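Local atomic coordinates of glutathione S-transferase enzyme with thioredoxin-like domain (PDB entry 4MF7), a protein that probably transfers glutathione to electrophilic substrates as a glutathione S-transferase built on a thioredoxin-like domain. Residues Lys33-Gln38 against Gln79-Phe84; Ile43-Leu48 against Pro94-Pro99; Ser57-Glu62 against Gly124-Ala129; Leu65-His70 against Leu250-Arg255; Trp135-Trp140 against Thr202-Ala207. All coordinates share one frame; numbering follows the deposited sequence.

Interaction 1: residues Lys33-Gln38 against Gln79-Phe84; sequences KRWPAQ and QKTPEF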
# COMPACT_ATOMS: atom_id res chain seq x y z
N LYS A 33 14.15 24.00 5.14
CA LYS A 33 15.07 24.69 6.05
C LYS A 33 16.27 23.81 6.38
O LYS A 33 17.38 24.30 6.45
CB LYS A 33 14.35 25.13 7.32
CG LYS A 33 13.25 26.14 7.05
CD LYS A 33 12.26 26.25 8.20
CE LYS A 33 12.87 26.98 9.38
NZ LYS A 33 11.95 26.96 10.54
N ARG A 34 16.04 22.50 6.53
CA ARG A 34 17.11 21.53 6.76
C ARG A 34 17.76 20.93 5.50
O ARG A 34 18.96 20.63 5.51
CB ARG A 34 16.63 20.42 7.68
CG ARG A 34 17.75 19.52 8.17
CD ARG A 34 17.29 18.61 9.30
NE ARG A 34 17.04 19.31 10.57
CZ ARG A 34 17.90 19.40 11.58
NH1 ARG A 34 19.12 18.86 11.51
NH2 ARG A 34 17.54 20.02 12.70
N TRP A 35 16.96 20.73 4.45
CA TRP A 35 17.45 20.25 3.15
C TRP A 35 17.02 21.22 2.07
O TRP A 35 16.01 21.02 1.42
CB TRP A 35 16.95 18.82 2.83
CG TRP A 35 17.50 17.80 3.77
CD1 TRP A 35 18.70 17.17 3.67
CD2 TRP A 35 16.88 17.31 4.96
NE1 TRP A 35 18.87 16.32 4.72
CE2 TRP A 35 17.77 16.40 5.54
CE3 TRP A 35 15.66 17.57 5.60
CZ2 TRP A 35 17.48 15.72 6.72
CZ3 TRP A 35 15.38 16.91 6.77
CH2 TRP A 35 16.28 15.97 7.31
N PRO A 36 17.80 22.32 1.89
CA PRO A 36 17.37 23.38 0.98
C PRO A 36 17.27 22.92 -0.47
O PRO A 36 18.03 22.04 -0.88
CB PRO A 36 18.48 24.45 1.14
CG PRO A 36 19.09 24.17 2.47
CD PRO A 36 19.02 22.68 2.64
N ALA A 37 16.35 23.51 -1.20
CA ALA A 37 16.19 23.23 -2.61
C ALA A 37 17.13 24.13 -3.42
O ALA A 37 16.94 25.34 -3.44
CB ALA A 37 14.75 23.49 -3.02
N GLN A 38 18.15 23.55 -4.05
CA GLN A 38 19.03 24.28 -5.00
C GLN A 38 18.31 24.57 -6.31
O GLN A 38 18.66 25.53 -7.00
CB GLN A 38 20.33 23.51 -5.28
CG GLN A 38 21.18 23.18 -4.08
CD GLN A 38 21.61 24.42 -3.31
OE1 GLN A 38 21.95 25.45 -3.90
NE2 GLN A 38 21.59 24.34 -1.98
N GLN A 79 15.46 11.93 10.31
CA GLN A 79 14.04 11.63 10.08
C GLN A 79 13.11 12.00 11.26
O GLN A 79 11.90 12.06 11.10
CB GLN A 79 13.84 10.14 9.71
CG GLN A 79 13.71 9.17 10.88
CD GLN A 79 15.05 8.78 11.51
OE1 GLN A 79 16.08 9.42 11.27
NE2 GLN A 79 15.03 7.74 12.33
N LYS A 80 13.69 12.21 12.45
CA LYS A 80 12.93 12.63 13.64
C LYS A 80 12.98 14.14 13.88
O LYS A 80 12.44 14.62 14.87
CB LYS A 80 13.48 11.94 14.89
CG LYS A 80 13.49 10.42 14.86
CD LYS A 80 14.18 9.89 16.12
CE LYS A 80 14.70 8.47 15.96
NZ LYS A 80 13.72 7.44 16.40
N THR A 81 13.62 14.89 12.98
CA THR A 81 13.72 16.34 13.16
C THR A 81 12.37 16.97 12.87
O THR A 81 11.58 16.39 12.11
CB THR A 81 14.78 16.98 12.23
OG1 THR A 81 14.41 16.77 10.85
CG2 THR A 81 16.17 16.38 12.52
N PRO A 82 12.08 18.14 13.46
CA PRO A 82 10.80 18.77 13.10
C PRO A 82 10.69 19.12 11.60
O PRO A 82 9.60 19.17 11.04
CB PRO A 82 10.75 20.03 13.98
CG PRO A 82 12.00 20.04 14.81
CD PRO A 82 12.68 18.71 14.68
N GLU A 83 11.82 19.33 10.95
CA GLU A 83 11.79 19.68 9.53
C GLU A 83 11.34 18.48 8.67
O GLU A 83 10.49 18.62 7.80
CB GLU A 83 13.16 20.21 9.09
CG GLU A 83 13.52 21.55 9.73
CD GLU A 83 14.04 21.43 11.16
OE1 GLU A 83 13.94 22.43 11.89
OE2 GLU A 83 14.54 20.35 11.55
N PHE A 84 11.90 17.31 8.94
CA PHE A 84 11.47 16.12 8.19
C PHE A 84 10.02 15.77 8.50
O PHE A 84 9.21 15.54 7.60
CB PHE A 84 12.34 14.90 8.43
CG PHE A 84 12.00 13.77 7.49
CD1 PHE A 84 12.50 13.77 6.20
CD2 PHE A 84 11.13 12.75 7.86
CE1 PHE A 84 12.18 12.76 5.31
CE2 PHE A 84 10.78 11.74 6.95
CZ PHE A 84 11.31 11.75 5.67
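Arg-34 and Glu-83 mark the closest approach of the two backbones, with their CA atoms 6.3 Å apart. Arg-34 lies in the short, weakly bonded helix that 33-38 then leaves as an irregular chain. Glu-83 lies in the first turn of helix 82-87. The side chains of the pair cross at about a right angle and form a salt bridge. The guanidinium comes side-on. Arg-34 NE (2.9 Å) and Arg-34 NH2 (3.2 Å) both bond to Glu-83 OE2. Both reach that oxygen from the same face of the carboxylate, well above its plane, while OE2 lies close to the guanidinium plane. The bend of Arg-34 at chi3 (-71°) turns the group over Thr-81, whose CG2 sits over the centre of one face, 3.6 Å from Arg-34 CZ. Next along the chain, Trp-35 sets CZ3 4.0 Å from Phe-84 CB, and CH2 lies near Thr-81 OG1. Thr-81 OG1 accepts from Phe-84 N at 3.2 Å, and it bonds to the backbone O of His-78. Segment 33-38 thus packs, by a salt bridge and by Trp-35, on the Thr-81-capped start of helix 82-87 in the thioredoxin-like domain of a glutathione transferase.

Interaction 2: residues Ile43-Leu48 against Pro94-Pro99; sequences IQLYSL and PAIIDP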
# COMPACT_ATOMS: atom_id res chain seq x y z
N ILE A 43 11.30 18.41 -8.74
CA ILE A 43 10.82 17.50 -7.67
C ILE A 43 11.93 17.33 -6.64
O ILE A 43 13.07 17.03 -7.01
CB ILE A 43 10.39 16.15 -8.25
CG1 ILE A 43 9.10 16.34 -9.06
CG2 ILE A 43 10.13 15.13 -7.14
CD1 ILE A 43 8.83 15.22 -10.04
N GLN A 44 11.61 17.55 -5.37
CA GLN A 44 12.53 17.32 -4.31
C GLN A 44 12.28 15.91 -3.79
O GLN A 44 11.13 15.56 -3.48
CB GLN A 44 12.37 18.32 -3.18
CG GLN A 44 12.45 19.77 -3.63
CD GLN A 44 13.86 20.14 -4.08
OE1 GLN A 44 14.82 20.04 -3.31
NE2 GLN A 44 13.99 20.55 -5.31
N LEU A 45 13.34 15.11 -3.71
CA LEU A 45 13.26 13.72 -3.20
C LEU A 45 14.02 13.64 -1.88
O LEU A 45 15.20 13.99 -1.81
CB LEU A 45 13.83 12.72 -4.22
CG LEU A 45 13.96 11.28 -3.73
CD1 LEU A 45 12.57 10.67 -3.47
CD2 LEU A 45 14.70 10.44 -4.74
N TYR A 46 13.32 13.19 -0.82
CA TYR A 46 13.93 13.02 0.50
C TYR A 46 13.93 11.55 0.80
O TYR A 46 12.88 10.97 1.03
CB TYR A 46 13.17 13.81 1.56
CG TYR A 46 12.89 15.24 1.16
CD1 TYR A 46 13.84 16.25 1.39
CD2 TYR A 46 11.71 15.59 0.51
CE1 TYR A 46 13.61 17.55 0.97
CE2 TYR A 46 11.47 16.89 0.11
CZ TYR A 46 12.43 17.88 0.36
OH TYR A 46 12.22 19.17 -0.06
N SER A 47 15.11 10.92 0.79
CA SER A 47 15.15 9.49 0.72
C SER A 47 16.49 8.91 1.11
O SER A 47 17.38 9.62 1.54
CB SER A 47 14.77 9.06 -0.70
OG SER A 47 14.45 7.68 -0.76
N LEU A 48 16.57 7.59 0.99
CA LEU A 48 17.80 6.81 1.14
C LEU A 48 17.66 5.64 0.18
O LEU A 48 16.52 5.26 -0.13
CB LEU A 48 17.94 6.25 2.56
CG LEU A 48 18.49 7.12 3.69
CD1 LEU A 48 18.50 6.28 4.96
CD2 LEU A 48 19.87 7.67 3.36
N PRO A 94 10.57 6.97 1.34
CA PRO A 94 10.81 8.26 0.68
C PRO A 94 9.65 9.23 0.82
O PRO A 94 8.51 8.82 1.08
CB PRO A 94 10.98 7.86 -0.79
CG PRO A 94 10.16 6.61 -0.95
CD PRO A 94 10.12 5.94 0.39
N ALA A 95 9.94 10.51 0.64
CA ALA A 95 8.93 11.56 0.51
C ALA A 95 9.37 12.47 -0.61
O ALA A 95 10.55 12.57 -0.88
CB ALA A 95 8.77 12.34 1.79
N ILE A 96 8.41 13.09 -1.29
CA ILE A 96 8.70 14.10 -2.31
C ILE A 96 7.91 15.40 -2.08
O ILE A 96 6.88 15.43 -1.37
CB ILE A 96 8.42 13.59 -3.73
CG1 ILE A 96 6.92 13.33 -3.95
CG2 ILE A 96 9.25 12.38 -4.10
CD1 ILE A 96 6.47 13.19 -5.38
N ILE A 97 8.42 16.48 -2.68
CA ILE A 97 7.60 17.65 -2.95
C ILE A 97 7.73 17.92 -4.44
O ILE A 97 8.83 18.14 -4.95
CB ILE A 97 8.02 18.92 -2.17
CG1 ILE A 97 7.93 18.70 -0.66
CG2 ILE A 97 7.18 20.12 -2.63
CD1 ILE A 97 8.69 19.73 0.17
N ASP A 98 6.61 17.85 -5.14
CA ASP A 98 6.57 18.24 -6.54
C ASP A 98 6.14 19.72 -6.58
O ASP A 98 4.99 20.03 -6.29
CB ASP A 98 5.58 17.38 -7.31
CG ASP A 98 5.54 17.71 -8.77
OD1 ASP A 98 6.33 18.62 -9.18
OD2 ASP A 98 4.76 17.09 -9.51
N PRO A 99 7.08 20.64 -6.93
CA PRO A 99 6.69 22.05 -7.01
C PRO A 99 5.64 22.34 -8.10
O PRO A 99 4.96 23.35 -8.03
CB PRO A 99 8.04 22.77 -7.33
CG PRO A 99 8.79 21.73 -8.11
CD PRO A 99 8.45 20.42 -7.44
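Leu-45 and Ile-96 face each other as a non-hydrogen-bonded pair between antiparallel strands 43-47 and 95-98. Leu-45 CD1 fits against Ile-96 CG2 at 3.8 Å and also meets Pro-94 CB. Ile-96 CB lies by Ile-43 CG2 at 4.1 Å. On this face helix 53-63 adds Val-56 and Leu-60 over Leu-45. The other face carries Gln-44, Tyr-46, Ala-95 and Ile-97. Here the small Ala-95 lies opposite the large Tyr-46. The ring leans toward Ile-97, the next side chain on that face of the neighbouring strand, and Tyr-46 OH comes 3.6 Å from Ile-97 CD1. At the far end Ile-43 CG1 rests 3.6 Å from Asp-98 OD1; the Asp-98 carboxylate bonds to Tyr-118 and forms a salt bridge with Lys-122. Pro-94 packs beside Ser-47, Pro-94 CB to Ser-47 OG 3.5 Å. Such a cis-proline before this strand is a hallmark of the thioredoxin fold. Paired backbone bonds join Gln-44 with Ile-97 and Tyr-46 with Ala-95. Backbone polarity is thus paired within the sheet, and across the strand pair the side chains on each face touch mainly through apolar groups.

Interaction 3: residues Ser57-Glu62 against Gly124-Ala129; sequences SIMLEE and GQFLPA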
# COMPACT_ATOMS: atom_id res chain seq x y z
N SER A 57 13.27 6.77 -6.52
CA SER A 57 14.39 7.22 -7.39
C SER A 57 14.41 6.51 -8.74
O SER A 57 14.70 7.14 -9.76
CB SER A 57 15.76 7.06 -6.70
OG SER A 57 15.87 5.79 -6.10
N ILE A 58 14.11 5.20 -8.76
CA ILE A 58 13.98 4.46 -10.03
C ILE A 58 12.87 5.05 -10.87
O ILE A 58 13.05 5.29 -12.07
CB ILE A 58 13.82 2.94 -9.84
CG1 ILE A 58 15.08 2.35 -9.21
CG2 ILE A 58 13.51 2.26 -11.18
CD1 ILE A 58 14.99 0.89 -8.77
N MET A 59 11.71 5.29 -10.25
CA MET A 59 10.61 5.89 -10.98
C MET A 59 10.99 7.26 -11.57
O MET A 59 10.71 7.54 -12.73
CB MET A 59 9.38 6.01 -10.09
CG MET A 59 8.12 6.53 -10.80
SD MET A 59 7.61 5.45 -12.13
CE MET A 59 5.98 6.20 -12.47
N LEU A 60 11.62 8.10 -10.77
CA LEU A 60 12.08 9.42 -11.27
C LEU A 60 13.09 9.28 -12.41
O LEU A 60 12.97 9.96 -13.43
CB LEU A 60 12.60 10.27 -10.12
CG LEU A 60 11.54 10.75 -9.14
CD1 LEU A 60 12.13 11.13 -7.79
CD2 LEU A 60 10.70 11.88 -9.74
N GLU A 61 14.03 8.34 -12.31
CA GLU A 61 14.97 8.10 -13.41
C GLU A 61 14.27 7.54 -14.64
O GLU A 61 14.54 7.98 -15.76
CB GLU A 61 16.09 7.14 -12.96
CG GLU A 61 17.00 7.73 -11.90
CD GLU A 61 17.96 8.80 -12.44
OE1 GLU A 61 18.17 8.81 -13.66
OE2 GLU A 61 18.45 9.64 -11.66
N GLU A 62 13.35 6.60 -14.45
CA GLU A 62 12.61 6.00 -15.57
C GLU A 62 11.78 6.98 -16.37
O GLU A 62 11.77 6.93 -17.61
CB GLU A 62 11.71 4.84 -15.13
CG GLU A 62 12.46 3.60 -14.69
CD GLU A 62 12.97 2.75 -15.82
OE1 GLU A 62 12.94 3.17 -17.01
OE2 GLU A 62 13.44 1.65 -15.51
N GLY A 124 1.97 9.91 -17.50
CA GLY A 124 1.35 8.96 -18.40
C GLY A 124 2.19 7.77 -18.78
O GLY A 124 1.94 7.16 -19.81
N GLN A 125 3.18 7.44 -17.94
CA GLN A 125 4.11 6.35 -18.18
C GLN A 125 3.99 5.25 -17.08
O GLN A 125 3.64 5.56 -15.95
CB GLN A 125 5.57 6.89 -18.20
CG GLN A 125 5.91 7.95 -19.29
CD GLN A 125 7.39 8.40 -19.21
OE1 GLN A 125 8.29 7.57 -19.22
NE2 GLN A 125 7.62 9.71 -19.06
N PHE A 126 4.28 4.01 -17.46
CA PHE A 126 4.55 2.86 -16.56
C PHE A 126 3.28 2.29 -15.91
O PHE A 126 3.34 1.67 -14.85
CB PHE A 126 5.65 3.20 -15.53
CG PHE A 126 6.92 3.65 -16.20
CD1 PHE A 126 7.58 2.77 -17.05
CD2 PHE A 126 7.42 4.92 -16.02
CE1 PHE A 126 8.74 3.16 -17.70
CE2 PHE A 126 8.58 5.33 -16.70
CZ PHE A 126 9.23 4.44 -17.52
N LEU A 127 2.15 2.49 -16.59
CA LEU A 127 0.92 1.74 -16.31
C LEU A 127 0.41 1.09 -17.61
O LEU A 127 0.58 1.68 -18.70
CB LEU A 127 -0.15 2.63 -15.75
CG LEU A 127 -0.08 2.94 -14.26
CD1 LEU A 127 -1.14 3.97 -13.88
CD2 LEU A 127 -0.25 1.67 -13.43
N PRO A 128 -0.22 -0.09 -17.52
CA PRO A 128 -0.81 -0.66 -18.74
C PRO A 128 -1.91 0.25 -19.28
O PRO A 128 -2.38 1.15 -18.58
CB PRO A 128 -1.37 -2.01 -18.26
CG PRO A 128 -0.60 -2.30 -17.01
CD PRO A 128 -0.44 -0.98 -16.37
N ALA A 129 -2.29 0.03 -20.55
CA ALA A 129 -3.31 0.85 -21.18
C ALA A 129 -4.70 0.38 -20.71
O ALA A 129 -5.60 1.17 -20.47
CB ALA A 129 -3.21 0.74 -22.70
O HOH W 1 10.52 8.02 -20.53
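The side chains of Met-59 and Phe-126 run alongside each other, pointing opposite ways, and join helix 53-63 to the loop 124-129. Met-59 has CG anti to the backbone N (chi1 -175°), and a bend at chi2 swings the thioether to the ring. Met-59 SD lies 3.9 Å from Phe-126 CD2, and Met-59 CE lies 4.0 Å from the same carbon. The sulfur approaches obliquely, 5.0 Å from the centroid of the Phe-126 ring, as a Met-aromatic contact. The far end of the ring reaches the last turn of the helix. Phe-126 CZ is 3.5 Å from Glu-62 CB, and Glu-62 O lies at the ring edge. Phe-126 holds a backbone with positive phi (76°), unusual for a residue with a side chain. Glu-62 folds back at chi2, and its carboxylate forms a salt bridge with Arg-243. Gln-125 stretches out beyond CG instead. A water donates to Gln-125 OE1 at 2.6 Å and, weakly, to Glu-62 O. The loop runs between helix 112-123 and helix 131-138. This position matches the linker between the two domains of glutathione transferases, and here Phe-126 packs on a helix of the N-terminal domain.

Interaction 4: residues Leu65-His70 against Leu250-Arg255; sequences LPYEPH and LEIPKR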
# COMPACT_ATOMS: atom_id res chain seq x y z
N LEU A 65 11.89 12.66 -15.33
CA LEU A 65 11.53 13.90 -14.65
C LEU A 65 12.74 14.53 -13.97
O LEU A 65 13.49 13.82 -13.30
CB LEU A 65 10.44 13.67 -13.58
CG LEU A 65 9.01 13.43 -14.08
CD1 LEU A 65 8.15 12.88 -12.94
CD2 LEU A 65 8.42 14.72 -14.67
N PRO A 66 12.91 15.87 -14.09
CA PRO A 66 13.92 16.50 -13.27
C PRO A 66 13.63 16.38 -11.77
O PRO A 66 12.50 16.56 -11.32
CB PRO A 66 13.88 17.97 -13.72
CG PRO A 66 13.31 17.91 -15.11
CD PRO A 66 12.26 16.84 -15.00
N TYR A 67 14.66 16.07 -11.00
CA TYR A 67 14.51 15.95 -9.56
C TYR A 67 15.80 16.22 -8.83
O TYR A 67 16.88 16.16 -9.41
CB TYR A 67 13.91 14.56 -9.22
CG TYR A 67 14.87 13.39 -9.28
CD1 TYR A 67 15.20 12.79 -10.49
CD2 TYR A 67 15.42 12.87 -8.12
CE1 TYR A 67 16.07 11.71 -10.54
CE2 TYR A 67 16.26 11.76 -8.15
CZ TYR A 67 16.59 11.19 -9.36
OH TYR A 67 17.43 10.12 -9.38
N GLU A 68 15.66 16.57 -7.57
CA GLU A 68 16.74 16.91 -6.68
C GLU A 68 16.73 16.03 -5.45
O GLU A 68 15.91 16.24 -4.57
CB GLU A 68 16.63 18.38 -6.27
CG GLU A 68 17.82 18.87 -5.46
CD GLU A 68 17.73 20.36 -5.15
OE1 GLU A 68 16.91 21.07 -5.78
OE2 GLU A 68 18.49 20.81 -4.27
N PRO A 69 17.67 15.05 -5.38
CA PRO A 69 17.70 14.15 -4.24
C PRO A 69 18.41 14.69 -3.00
O PRO A 69 19.38 15.45 -3.11
CB PRO A 69 18.42 12.93 -4.81
CG PRO A 69 19.43 13.53 -5.73
CD PRO A 69 18.67 14.65 -6.40
N HIS A 70 17.91 14.29 -1.85
CA HIS A 70 18.46 14.64 -0.54
C HIS A 70 18.49 13.38 0.31
O HIS A 70 17.45 12.81 0.60
CB HIS A 70 17.63 15.71 0.16
CG HIS A 70 17.42 16.96 -0.64
ND1 HIS A 70 18.33 18.00 -0.65
CD2 HIS A 70 16.42 17.32 -1.47
CE1 HIS A 70 17.88 18.96 -1.44
NE2 HIS A 70 16.73 18.57 -1.96
N LEU A 250 19.04 2.91 -8.18
CA LEU A 250 19.47 2.06 -7.08
C LEU A 250 20.52 2.68 -6.19
O LEU A 250 20.71 2.24 -5.06
CB LEU A 250 20.00 0.72 -7.60
CG LEU A 250 18.94 -0.27 -8.08
CD1 LEU A 250 19.60 -1.40 -8.86
CD2 LEU A 250 18.12 -0.80 -6.90
N GLU A 251 21.19 3.71 -6.70
CA GLU A 251 22.27 4.35 -5.95
C GLU A 251 21.89 5.73 -5.42
O GLU A 251 22.76 6.42 -4.91
CB GLU A 251 23.53 4.50 -6.83
CG GLU A 251 23.98 3.26 -7.59
CD GLU A 251 24.60 2.17 -6.72
OE1 GLU A 251 24.70 2.33 -5.48
OE2 GLU A 251 24.98 1.13 -7.28
N ILE A 252 20.60 6.11 -5.52
CA ILE A 252 20.18 7.47 -5.25
C ILE A 252 19.16 7.51 -4.11
O ILE A 252 18.28 6.66 -4.06
CB ILE A 252 19.61 8.12 -6.56
CG1 ILE A 252 20.74 8.35 -7.56
CG2 ILE A 252 18.92 9.43 -6.27
CD1 ILE A 252 20.29 8.70 -8.97
N PRO A 253 19.32 8.44 -3.15
CA PRO A 253 20.44 9.40 -2.98
C PRO A 253 21.72 8.72 -2.50
O PRO A 253 21.66 7.65 -1.93
CB PRO A 253 19.96 10.34 -1.87
CG PRO A 253 18.51 10.02 -1.65
CD PRO A 253 18.32 8.61 -2.08
N LYS A 254 22.85 9.37 -2.72
CA LYS A 254 24.12 8.88 -2.21
C LYS A 254 24.10 8.84 -0.68
O LYS A 254 24.00 9.88 -0.02
CB LYS A 254 25.26 9.76 -2.69
CG LYS A 254 25.28 10.07 -4.18
CD LYS A 254 25.27 8.82 -5.04
CE LYS A 254 26.09 9.03 -6.31
NZ LYS A 254 25.49 8.33 -7.48
N ARG A 255 24.17 7.62 -0.13
CA ARG A 255 24.11 7.35 1.32
C ARG A 255 25.05 8.23 2.15
O ARG A 255 24.61 8.93 3.08
CB ARG A 255 24.47 5.87 1.52
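Tyr-67 OH hydrogen-bonds to the carboxylate of Glu-61 and at the same time presses on Ile-252. Tyr-67 OH lies 3.2 Å from Ile-252 CD1 and 3.5 Å from Ile-252 CG2, a close fit of a hydroxyl oxygen against two methyl groups. CG2 sits at the edge of the Tyr-67 ring, near its plane. Tyr-67 reaches it with chi1 at 77°, CG lying between the backbone N and the carbonyl carbon. Ile-252 CG2 also meets Pro-69 CB at 3.8 Å, so one methyl touches two side chains of the edge strand, Tyr-67 and Pro-69. Pro-253, after a cis peptide bond, follows on. Pro-253 CG lies 3.7 Å from His-70 O, and Pro-253 CB is 4.2 Å from Pro-69 CB. Replacing Ile-252 by an alanine would probably leave a gap between the Tyr-67 hydroxyl and Pro-69, with the ring less firmly held on that side. The C-terminal tail thus lies beside strand 67-71, an outermost strand of the sheet within this chain. No hydrogen bond crosses between the segments, so their contact depends on fit between apolar surfaces, and the tyrosine hydroxyl finds its polar partner elsewhere.

Interaction 5: residues Trp135-Trp140 against Thr202-Ala207; sequences WQTLQW and TIADIA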
# COMPACT_ATOMS: atom_id res chain seq x y z
N TRP A 135 -5.66 -1.78 -12.73
CA TRP A 135 -6.01 -2.10 -11.34
C TRP A 135 -5.13 -3.22 -10.82
O TRP A 135 -4.65 -3.16 -9.68
CB TRP A 135 -7.51 -2.46 -11.20
CG TRP A 135 -8.35 -1.30 -11.45
CD1 TRP A 135 -9.24 -1.13 -12.48
CD2 TRP A 135 -8.40 -0.12 -10.68
NE1 TRP A 135 -9.82 0.10 -12.40
CE2 TRP A 135 -9.34 0.75 -11.29
CE3 TRP A 135 -7.78 0.30 -9.50
CZ2 TRP A 135 -9.63 1.98 -10.78
CZ3 TRP A 135 -8.04 1.50 -9.02
CH2 TRP A 135 -8.96 2.35 -9.63
N GLN A 136 -4.88 -4.24 -11.64
CA GLN A 136 -4.07 -5.35 -11.21
C GLN A 136 -2.65 -4.91 -10.91
O GLN A 136 -2.04 -5.44 -9.98
CB GLN A 136 -4.05 -6.46 -12.26
CG GLN A 136 -5.33 -7.28 -12.28
CD GLN A 136 -5.25 -8.40 -13.28
OE1 GLN A 136 -4.86 -8.19 -14.43
NE2 GLN A 136 -5.62 -9.61 -12.86
N THR A 137 -2.14 -3.95 -11.67
CA THR A 137 -0.79 -3.38 -11.42
C THR A 137 -0.64 -2.87 -9.97
O THR A 137 0.39 -3.10 -9.33
CB THR A 137 -0.47 -2.24 -12.39
OG1 THR A 137 -0.66 -2.71 -13.75
CG2 THR A 137 0.98 -1.74 -12.19
N LEU A 138 -1.67 -2.21 -9.45
CA LEU A 138 -1.63 -1.64 -8.11
C LEU A 138 -1.45 -2.68 -7.00
O LEU A 138 -0.94 -2.33 -5.91
CB LEU A 138 -2.91 -0.83 -7.84
CG LEU A 138 -3.22 0.33 -8.79
CD1 LEU A 138 -4.25 1.22 -8.12
CD2 LEU A 138 -1.98 1.14 -9.19
N GLN A 139 -1.85 -3.92 -7.26
CA GLN A 139 -1.71 -4.99 -6.29
C GLN A 139 -0.25 -5.14 -5.86
O GLN A 139 0.02 -5.50 -4.74
CB GLN A 139 -2.20 -6.32 -6.84
CG GLN A 139 -3.68 -6.36 -7.24
CD GLN A 139 -4.06 -7.62 -7.97
OE1 GLN A 139 -5.07 -8.28 -7.65
NE2 GLN A 139 -3.25 -7.98 -8.98
N TRP A 140 0.67 -4.86 -6.78
CA TRP A 140 2.11 -5.12 -6.57
C TRP A 140 2.86 -4.01 -5.88
O TRP A 140 4.04 -4.17 -5.62
CB TRP A 140 2.77 -5.44 -7.92
CG TRP A 140 2.16 -6.64 -8.50
CD1 TRP A 140 1.07 -6.70 -9.37
CD2 TRP A 140 2.52 -7.98 -8.23
NE1 TRP A 140 0.75 -8.00 -9.61
CE2 TRP A 140 1.63 -8.81 -8.94
CE3 TRP A 140 3.52 -8.58 -7.43
CZ2 TRP A 140 1.71 -10.20 -8.90
CZ3 TRP A 140 3.60 -9.98 -7.40
CH2 TRP A 140 2.69 -10.77 -8.13
N THR A 202 6.14 -1.81 -15.78
CA THR A 202 5.27 -0.93 -15.03
C THR A 202 5.81 -0.57 -13.66
O THR A 202 6.84 -1.08 -13.23
CB THR A 202 3.85 -1.55 -14.81
OG1 THR A 202 3.95 -2.70 -13.96
CG2 THR A 202 3.14 -1.92 -16.15
N ILE A 203 5.08 0.30 -12.97
CA ILE A 203 5.34 0.57 -11.56
C ILE A 203 5.38 -0.70 -10.67
O ILE A 203 6.00 -0.68 -9.60
CB ILE A 203 4.42 1.67 -10.97
CG1 ILE A 203 2.91 1.30 -11.01
CG2 ILE A 203 4.70 3.00 -11.57
CD1 ILE A 203 2.03 2.34 -10.33
N ALA A 204 4.75 -1.80 -11.11
CA ALA A 204 4.87 -3.09 -10.38
C ALA A 204 6.32 -3.60 -10.33
O ALA A 204 6.78 -4.03 -9.29
CB ALA A 204 3.96 -4.16 -10.97
N ASP A 205 7.02 -3.60 -11.47
CA ASP A 205 8.44 -3.98 -11.53
C ASP A 205 9.32 -2.97 -10.77
O ASP A 205 10.22 -3.35 -9.99
CB ASP A 205 8.90 -4.11 -12.97
CG ASP A 205 7.94 -4.96 -13.79
OD1 ASP A 205 7.98 -6.21 -13.64
OD2 ASP A 205 7.16 -4.34 -14.52
N ILE A 206 9.01 -1.68 -10.95
CA ILE A 206 9.74 -0.60 -10.31
C ILE A 206 9.61 -0.73 -8.79
O ILE A 206 10.55 -0.43 -8.07
CB ILE A 206 9.29 0.78 -10.85
CG1 ILE A 206 9.64 0.90 -12.34
CG2 ILE A 206 9.83 1.95 -10.04
CD1 ILE A 206 8.97 2.08 -13.02
N ALA A 207 8.45 -1.19 -8.31
CA ALA A 207 8.24 -1.34 -6.87
C ALA A 207 8.97 -2.55 -6.27
O ALA A 207 9.22 -2.59 -5.07
CB ALA A 207 6.75 -1.46 -6.57
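Thr-137 reaches from helix 131-138 to the start of helix 203-215. From CB the side chain branches two ways. OG1 turns back along its own helix and bonds to the backbone O of Arg-133. CG2, anti to the backbone N (chi1 -54° for OG1), goes across. Thr-137 CG2 lies 3.6 Å from Thr-202 OG1. The same methyl, Thr-137 CG2, is 3.8 Å from Ile-203 CG1 and also meets Ala-204 CB. Thr-202 is the N-cap of the second helix and forms a capping box with Asp-205. Thr-202 OG1 accepts from Ala-204 N at 3.1 Å, while Asp-205 OD2 takes the N-H of Thr-202 N in a nearly straight bond of 3.0 Å. An N-capping box at this helix is a recurrent feature of the C-terminal domain of glutathione transferases. A valine in place of Thr-202 would probably leave Ala-204 N without its capping acceptor and loosen the first turn. Further along, Trp-140 CB packs on Ala-204 CB at 3.5 Å, and the indole continues toward Leu-186 of helix 171-190. Leu-138 CD2 touches Ile-203 CD1 at 4.3 Å. Nearby, Gln-139 OE1 bonds to Phe-110 N of the second subunit.

Overall arrangement
Interactions 1, 2 and 4 gather round one sheet. Interactions 2 and 4 have centres about 9 Å apart and lie on neighbouring strands, 43-47 and 67-71, joined by Leu-45 O to His-70 N at 2.7 Å. Interaction 1 packs on the same sheet through Trp-35 and Phe-84 against Tyr-46. Interaction 3 meets its other face, where Leu-60 CD2 lies 3.8 Å from Ile-43 CD1. It then passes to interaction 5, with Phe-126 O 2.9 Å from Ile-203 N. Interactions 1 and 5 are farthest apart, about 30 Å between centres. The cis-proline Pro-94 of interaction 2 probably borders the glutathione site, as in related transferases.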